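Local coordinates for protein nucleoside permease NupG (Escherichia coli K-12, PDB 7DLA) that carries purine and pyrimidine nucleosides across the bacterial inner membrane in symport with protons, a transport driven by the proton motive force, at residues F84-V89 / M160-G165; F15-S20 / F104-T109; K208-F213 / S330-K335. The protein carries 1 engineered substitution. One frame throughout, in Å; residues are numbered along the deposited sequence.

Contact 1: F84-V89 / M160-G165; sequences FMAAQV and MQLYIG
Tyr163 and Leu162, side by side on helix 160-177, close on the end region of helix 68-86, where a type I turn runs from Ala86 to Val89. The dense part of the contact centres on Ala87. Its CB sits over the middle of the Tyr163 ring in a CH-pi contact, 3.9 Å from the centroid and 10° off the ring normal. The same methyl meets Leu162 CB at 3.8 Å, so it is wedged between the phenol face and the base of the leucine. Beyond it Leu162 CD1 packs against Ala86 CB at 3.6 Å and against the peptide between Ala86 and Ala87. The backbones are close here: the CA atoms of Ala87 and Leu162 are 5.6 Å apart. The outer side is looser. Phe84 starts out directed away from helix 160-177; CG stands anti to the backbone N (chi1 173°), and the ring's CD1 and CE1 lie beside Tyr163 CE1. The two rings are inclined at 49° with centroids 5.4 Å apart, an oblique pair. Gln88 adds little: its CG lies 3.6 Å from Tyr163 OH, and no hydrogen bond crosses between the segments. Phe84 and Gln88 are both on the surface, whereas Ala86, Ala87 and Leu162 are buried. The contact joins two transmembrane helices near their periplasmic ends. Ala86 also leans on Val98 of helix 92-122, Leu162 packs on Trp21 in the loop after helix 3-19, and helix 138-152 packs beside helix 160-177 through Val150 and Ile164.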
# COMPACT_ATOMS: atom_id res chain seq x y z
N PHE A 84 -11.79 6.09 15.03
CA PHE A 84 -12.62 7.05 15.73
C PHE A 84 -11.75 8.04 16.49
O PHE A 84 -11.81 9.25 16.24
CB PHE A 84 -13.56 6.28 16.68
CG PHE A 84 -14.38 7.14 17.60
CD1 PHE A 84 -15.62 7.61 17.20
CD2 PHE A 84 -13.94 7.46 18.89
CE1 PHE A 84 -16.39 8.39 18.03
CE2 PHE A 84 -14.69 8.24 19.73
CZ PHE A 84 -15.93 8.72 19.30
N MET A 85 -10.88 7.54 17.39
CA MET A 85 -10.01 8.42 18.17
C MET A 85 -9.15 9.31 17.28
O MET A 85 -8.80 10.43 17.65
CB MET A 85 -9.08 7.63 19.08
CG MET A 85 -9.69 6.99 20.28
SD MET A 85 -8.38 6.07 21.13
CE MET A 85 -7.83 7.25 22.38
N ALA A 86 -8.77 8.80 16.11
CA ALA A 86 -7.89 9.54 15.22
C ALA A 86 -8.60 10.76 14.65
O ALA A 86 -7.98 11.81 14.45
CB ALA A 86 -7.37 8.61 14.11
N ALA A 87 -9.91 10.64 14.39
CA ALA A 87 -10.68 11.82 14.02
C ALA A 87 -10.76 12.86 15.15
O ALA A 87 -11.21 13.98 14.91
CB ALA A 87 -12.06 11.42 13.55
N GLN A 88 -10.32 12.53 16.36
CA GLN A 88 -10.24 13.47 17.47
C GLN A 88 -8.80 13.86 17.83
O GLN A 88 -8.56 14.47 18.88
CB GLN A 88 -10.96 12.91 18.69
CG GLN A 88 -12.41 12.53 18.43
CD GLN A 88 -13.26 12.85 19.63
OE1 GLN A 88 -13.19 12.15 20.66
NE2 GLN A 88 -14.00 13.97 19.57
N VAL A 89 -7.85 13.53 16.98
CA VAL A 89 -6.45 13.78 17.26
C VAL A 89 -6.06 15.08 16.59
O VAL A 89 -6.41 15.32 15.42
CB VAL A 89 -5.58 12.61 16.77
CG1 VAL A 89 -4.19 13.09 16.43
CG2 VAL A 89 -5.55 11.50 17.82
N MET A 160 -13.83 13.68 8.61
CA MET A 160 -14.95 12.78 8.41
C MET A 160 -14.51 11.45 7.83
O MET A 160 -15.02 10.39 8.23
CB MET A 160 -15.99 13.47 7.53
CG MET A 160 -17.03 14.21 8.34
SD MET A 160 -17.87 12.95 9.29
CE MET A 160 -18.45 11.93 7.96
N GLN A 161 -13.57 11.49 6.88
CA GLN A 161 -13.07 10.26 6.27
C GLN A 161 -12.79 9.21 7.33
O GLN A 161 -13.11 8.03 7.15
CB GLN A 161 -11.82 10.57 5.46
CG GLN A 161 -10.67 11.07 6.31
CD GLN A 161 -9.43 11.37 5.50
OE1 GLN A 161 -9.54 11.57 4.31
NE2 GLN A 161 -8.27 11.46 6.14
N LEU A 162 -12.25 9.64 8.48
CA LEU A 162 -11.85 8.72 9.54
C LEU A 162 -13.07 8.14 10.25
O LEU A 162 -13.10 6.94 10.59
CB LEU A 162 -10.97 9.47 10.53
CG LEU A 162 -9.49 9.65 10.21
CD1 LEU A 162 -8.84 10.33 11.37
CD2 LEU A 162 -8.75 8.36 9.90
N TYR A 163 -14.09 8.97 10.49
CA TYR A 163 -15.32 8.44 11.08
C TYR A 163 -15.91 7.37 10.18
O TYR A 163 -16.33 6.31 10.65
CB TYR A 163 -16.32 9.58 11.32
CG TYR A 163 -16.11 10.19 12.67
CD1 TYR A 163 -15.65 9.40 13.71
CD2 TYR A 163 -16.28 11.54 12.89
CE1 TYR A 163 -15.41 9.92 14.93
CE2 TYR A 163 -16.02 12.09 14.14
CZ TYR A 163 -15.58 11.26 15.16
OH TYR A 163 -15.30 11.73 16.43
N ILE A 164 -15.90 7.62 8.87
CA ILE A 164 -16.45 6.68 7.91
C ILE A 164 -15.64 5.38 7.89
O ILE A 164 -16.20 4.28 7.83
CB ILE A 164 -16.48 7.34 6.52
CG1 ILE A 164 -17.28 8.64 6.60
CG2 ILE A 164 -17.07 6.41 5.49
CD1 ILE A 164 -17.39 9.34 5.29
N GLY A 165 -14.31 5.48 7.93
CA GLY A 165 -13.51 4.27 7.98
C GLY A 165 -13.79 3.42 9.20
O GLY A 165 -13.92 2.20 9.12

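Contact 2: F15-S20 / F104-T109; sequences FCLWGS and FAYMPT
Tyr106 CG stands anti to the backbone N (chi1 -178°), which directs the phenol from helix 92-122 toward helix 3-19, where it meets Trp18 and Leu17. Leu17 takes the crowded position, with CG between its backbone N and carbonyl carbon, and its CD1 comes in obliquely, 3.4 Å from Tyr106 CE2. On the same side of the phenol the five-membered ring of Trp18 stacks face to face, centroids 4.0 Å apart and planes inclined by 26°. Tyr106 CE1 lies over the indole, while Trp18 CD1 sits toward the rim of the phenol. The opposite face of the phenol has Thr109 OG1 over its centre. That hydroxyl is held in turn by a hydrogen bond to Tyr106 O, in the carbonyl plane and on a lone pair, and by Gln14 NE2. Tyr106 OH lies 3.3 Å from Trp18 CB and is hydrogen-bonded to Gln14 O, which fixes the outer end of the phenol and probably limits its sliding along the indole. Met107 SD makes a more distant, oblique Met-aromatic contact with the six-membered ring of Trp18, 4.3 Å from CZ2. The short helix segments come no closer than 12.1 Å axis to axis, a distance that Trp18 and Tyr106 span, with 137° between their directions. The first and fourth transmembrane helices meet in this way near the middle of the protein, consistent with the N-terminal six-helix bundle of the major facilitator fold, where these two helices typically border the central transport pathway.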
# COMPACT_ATOMS: atom_id res chain seq x y z
N PHE A 15 -11.36 -3.48 2.41
CA PHE A 15 -10.61 -2.44 1.73
C PHE A 15 -11.32 -1.10 1.70
O PHE A 15 -10.65 -0.06 1.61
CB PHE A 15 -10.28 -2.89 0.33
CG PHE A 15 -9.28 -3.96 0.32
CD1 PHE A 15 -8.01 -3.72 0.82
CD2 PHE A 15 -9.61 -5.24 -0.10
CE1 PHE A 15 -7.06 -4.72 0.83
CE2 PHE A 15 -8.67 -6.24 -0.10
CZ PHE A 15 -7.40 -5.99 0.37
N CYS A 16 -12.64 -1.09 1.75
CA CYS A 16 -13.37 0.17 1.82
C CYS A 16 -12.91 0.95 3.03
O CYS A 16 -12.57 2.13 2.92
CB CYS A 16 -14.86 -0.11 1.90
SG CYS A 16 -15.81 1.26 1.34
N LEU A 17 -12.84 0.29 4.20
CA LEU A 17 -12.44 1.01 5.41
C LEU A 17 -11.06 1.61 5.26
O LEU A 17 -10.81 2.70 5.77
CB LEU A 17 -12.49 0.10 6.65
CG LEU A 17 -11.44 -0.98 6.92
CD1 LEU A 17 -10.20 -0.48 7.69
CD2 LEU A 17 -12.08 -2.11 7.68
N TRP A 18 -10.15 0.91 4.59
CA TRP A 18 -8.81 1.47 4.38
C TRP A 18 -8.82 2.64 3.40
O TRP A 18 -8.23 3.69 3.68
CB TRP A 18 -7.86 0.38 3.91
CG TRP A 18 -6.42 0.53 4.41
CD1 TRP A 18 -6.00 1.13 5.56
CD2 TRP A 18 -5.24 -0.01 3.80
NE1 TRP A 18 -4.64 1.05 5.68
CE2 TRP A 18 -4.15 0.34 4.62
CE3 TRP A 18 -5.00 -0.75 2.63
CZ2 TRP A 18 -2.83 -0.02 4.31
CZ3 TRP A 18 -3.71 -1.10 2.33
CH2 TRP A 18 -2.63 -0.74 3.16
N GLY A 19 -9.47 2.47 2.24
CA GLY A 19 -9.45 3.50 1.20
C GLY A 19 -10.10 4.80 1.60
O GLY A 19 -9.77 5.86 1.05
N SER A 20 -11.00 4.75 2.58
CA SER A 20 -11.75 5.94 2.98
C SER A 20 -10.82 7.07 3.44
O SER A 20 -11.17 8.25 3.35
CB SER A 20 -12.74 5.58 4.09
OG SER A 20 -12.06 5.13 5.26
N PHE A 104 -0.87 -1.61 13.41
CA PHE A 104 -0.51 -2.83 14.11
C PHE A 104 -1.68 -3.79 14.11
O PHE A 104 -1.49 -5.01 14.01
CB PHE A 104 -0.09 -2.50 15.54
CG PHE A 104 1.40 -2.56 15.76
CD1 PHE A 104 2.23 -1.58 15.21
CD2 PHE A 104 1.96 -3.56 16.50
CE1 PHE A 104 3.61 -1.61 15.41
CE2 PHE A 104 3.35 -3.61 16.70
CZ PHE A 104 4.16 -2.62 16.16
N ALA A 105 -2.90 -3.27 14.20
CA ALA A 105 -4.10 -4.09 14.09
C ALA A 105 -4.48 -4.39 12.65
O ALA A 105 -4.94 -5.49 12.35
CB ALA A 105 -5.27 -3.42 14.80
N TYR A 106 -4.29 -3.45 11.74
CA TYR A 106 -4.84 -3.59 10.40
C TYR A 106 -3.96 -4.41 9.48
O TYR A 106 -4.48 -5.18 8.68
CB TYR A 106 -5.07 -2.22 9.78
CG TYR A 106 -5.68 -2.34 8.42
CD1 TYR A 106 -4.90 -2.48 7.28
CD2 TYR A 106 -7.05 -2.46 8.28
CE1 TYR A 106 -5.48 -2.61 6.04
CE2 TYR A 106 -7.63 -2.62 7.06
CZ TYR A 106 -6.86 -2.69 5.95
OH TYR A 106 -7.50 -2.84 4.74
N MET A 107 -2.65 -4.18 9.52
CA MET A 107 -1.70 -4.90 8.68
C MET A 107 -1.87 -6.41 8.72
O MET A 107 -1.94 -7.03 7.64
CB MET A 107 -0.29 -4.48 9.11
CG MET A 107 0.15 -3.12 8.63
SD MET A 107 -0.81 -2.34 7.32
CE MET A 107 -0.57 -3.40 5.92
N PRO A 108 -1.97 -7.06 9.88
CA PRO A 108 -2.16 -8.52 9.88
C PRO A 108 -3.43 -8.97 9.18
O PRO A 108 -3.48 -10.10 8.64
CB PRO A 108 -2.17 -8.84 11.38
CG PRO A 108 -1.32 -7.76 11.97
CD PRO A 108 -1.81 -6.57 11.26
N THR A 109 -4.49 -8.15 9.17
CA THR A 109 -5.75 -8.60 8.59
C THR A 109 -5.60 -8.87 7.10
O THR A 109 -6.36 -9.68 6.55
CB THR A 109 -6.90 -7.58 8.86
OG1 THR A 109 -6.68 -6.34 8.18
CG2 THR A 109 -7.01 -7.30 10.34

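Contact 3: K208-F213 / S330-K335; sequences KRMAIF and SVFVEK
Phe213 and Phe332 form the aromatic part of this contact, an edge-to-face pair with centroids 4.7 Å apart and planes at 51°. The edge of Phe332 is turned to the face of Phe213, and Phe332 CD2 lies over the centre of that face, 3.7 Å from Phe213 CE2. Both have CG anti to the backbone N (chi1 -172° in Phe213), which sets CG toward the other helix, and the two side chains slide past each other in opposite directions. The aliphatic contacts flank the pair. Val333 CG2 touches Phe213 CE2 at 3.7 Å, and Met210, its chain bent at chi2, brings CE to 3.9 Å from Phe332 CE2. An alanine in place of Phe213 would probably open a gap beside Val333 CG2 and leave the edge of Phe332 without its aromatic face. No hydrogen bond links the segments; all four touching residues are buried and apolar. Met284 and Met401 pack against both phenylalanines, and Phe349 also meets Phe213. The helix segments run nearly antiparallel, at 166°, with axes 11.9 Å apart. They join the cytoplasmic start of the seventh transmembrane helix to the cytoplasmic extension of the tenth, plain hydrophobic packing within the C-terminal six-helix bundle of the major facilitator fold.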
# COMPACT_ATOMS: atom_id res chain seq x y z
N LYS A 208 26.13 -12.80 -2.02
CA LYS A 208 26.40 -11.41 -2.37
C LYS A 208 25.38 -10.89 -3.37
O LYS A 208 24.88 -9.76 -3.24
CB LYS A 208 27.85 -11.33 -2.89
CG LYS A 208 28.38 -9.98 -3.41
CD LYS A 208 27.96 -8.79 -2.54
CE LYS A 208 28.94 -7.63 -2.71
NZ LYS A 208 29.55 -7.59 -4.08
N ARG A 209 25.02 -11.71 -4.36
CA ARG A 209 24.07 -11.28 -5.39
C ARG A 209 22.70 -11.02 -4.79
O ARG A 209 22.05 -10.01 -5.10
CB ARG A 209 24.00 -12.35 -6.48
CG ARG A 209 24.92 -12.08 -7.62
CD ARG A 209 24.30 -11.26 -8.72
NE ARG A 209 25.26 -10.28 -9.21
CZ ARG A 209 25.02 -9.41 -10.19
NH1 ARG A 209 23.85 -9.46 -10.82
NH2 ARG A 209 25.96 -8.54 -10.56
N MET A 210 22.26 -11.91 -3.90
CA MET A 210 21.00 -11.70 -3.18
C MET A 210 21.05 -10.49 -2.27
O MET A 210 20.11 -9.69 -2.25
CB MET A 210 20.64 -12.96 -2.39
CG MET A 210 19.77 -13.84 -3.22
SD MET A 210 18.58 -12.71 -3.94
CE MET A 210 18.05 -13.59 -5.39
N ALA A 211 22.08 -10.39 -1.43
CA ALA A 211 22.21 -9.23 -0.55
C ALA A 211 22.06 -7.95 -1.35
O ALA A 211 21.30 -7.04 -0.98
CB ALA A 211 23.55 -9.27 0.18
N ILE A 212 22.80 -7.87 -2.46
CA ILE A 212 22.68 -6.73 -3.37
C ILE A 212 21.22 -6.52 -3.76
O ILE A 212 20.69 -5.40 -3.69
CB ILE A 212 23.57 -6.95 -4.61
CG1 ILE A 212 25.02 -6.56 -4.32
CG2 ILE A 212 23.04 -6.15 -5.80
CD1 ILE A 212 25.17 -5.17 -3.83
N PHE A 213 20.54 -7.61 -4.13
CA PHE A 213 19.17 -7.48 -4.62
C PHE A 213 18.23 -6.94 -3.54
O PHE A 213 17.39 -6.09 -3.81
CB PHE A 213 18.63 -8.80 -5.13
CG PHE A 213 17.33 -8.64 -5.81
CD1 PHE A 213 17.22 -7.81 -6.90
CD2 PHE A 213 16.19 -9.17 -5.25
CE1 PHE A 213 15.98 -7.60 -7.52
CE2 PHE A 213 14.93 -8.96 -5.84
CZ PHE A 213 14.83 -8.17 -6.98
N SER A 330 9.28 -10.83 -6.69
CA SER A 330 9.12 -12.07 -5.92
C SER A 330 9.34 -13.30 -6.81
O SER A 330 9.89 -14.31 -6.35
CB SER A 330 7.75 -12.11 -5.23
OG SER A 330 6.70 -12.24 -6.17
N VAL A 331 8.99 -13.21 -8.10
CA VAL A 331 9.31 -14.31 -9.02
C VAL A 331 10.83 -14.50 -9.14
O VAL A 331 11.33 -15.64 -9.12
CB VAL A 331 8.67 -14.09 -10.41
CG1 VAL A 331 9.05 -15.22 -11.36
CG2 VAL A 331 7.17 -14.02 -10.30
N PHE A 332 11.56 -13.40 -9.33
CA PHE A 332 13.02 -13.42 -9.38
C PHE A 332 13.60 -14.07 -8.13
O PHE A 332 14.41 -15.00 -8.23
CB PHE A 332 13.54 -11.98 -9.52
CG PHE A 332 15.04 -11.86 -9.56
CD1 PHE A 332 15.75 -12.14 -10.73
CD2 PHE A 332 15.75 -11.48 -8.43
CE1 PHE A 332 17.13 -12.05 -10.76
CE2 PHE A 332 17.13 -11.39 -8.46
CZ PHE A 332 17.82 -11.67 -9.63
N VAL A 333 13.20 -13.61 -6.95
CA VAL A 333 13.72 -14.21 -5.72
C VAL A 333 13.47 -15.71 -5.72
O VAL A 333 14.40 -16.49 -5.51
CB VAL A 333 13.16 -13.53 -4.46
CG1 VAL A 333 14.06 -13.83 -3.29
CG2 VAL A 333 13.13 -12.02 -4.64
N GLU A 334 12.24 -16.16 -6.04
CA GLU A 334 11.97 -17.60 -6.03
C GLU A 334 12.87 -18.35 -7.01
O GLU A 334 13.41 -19.41 -6.69
CB GLU A 334 10.50 -17.87 -6.34
N LYS A 335 13.03 -17.80 -8.21
CA LYS A 335 13.81 -18.47 -9.23
C LYS A 335 15.27 -18.58 -8.81
O LYS A 335 15.95 -19.55 -9.16
CB LYS A 335 13.67 -17.72 -10.55
CG LYS A 335 13.43 -18.60 -11.78
CD LYS A 335 11.93 -18.79 -12.07
CE LYS A 335 11.71 -19.70 -13.29
NZ LYS A 335 10.40 -19.58 -14.03

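From the N terminus, residues 15-20 open contact 2 and 84-89 open contact 1; 104-109 then close contact 2, and 160-165 close contact 1. The two therefore cross along the chain, interlocking the first, third, fourth and sixth transmembrane helices of the N-terminal bundle. They also touch in space: Gly165 CA packs against Ser20 OG at 3.2 Å, although the contact centres are 14 Å apart. Contact 3 follows in series, its segments 208-213 and 330-335 closing a long, mainly helical excursion within the C-terminal bundle. Its centre lies about 41 Å from that of contact 1, on the opposite side of the chain's centre, and about 29 Å from that of contact 2.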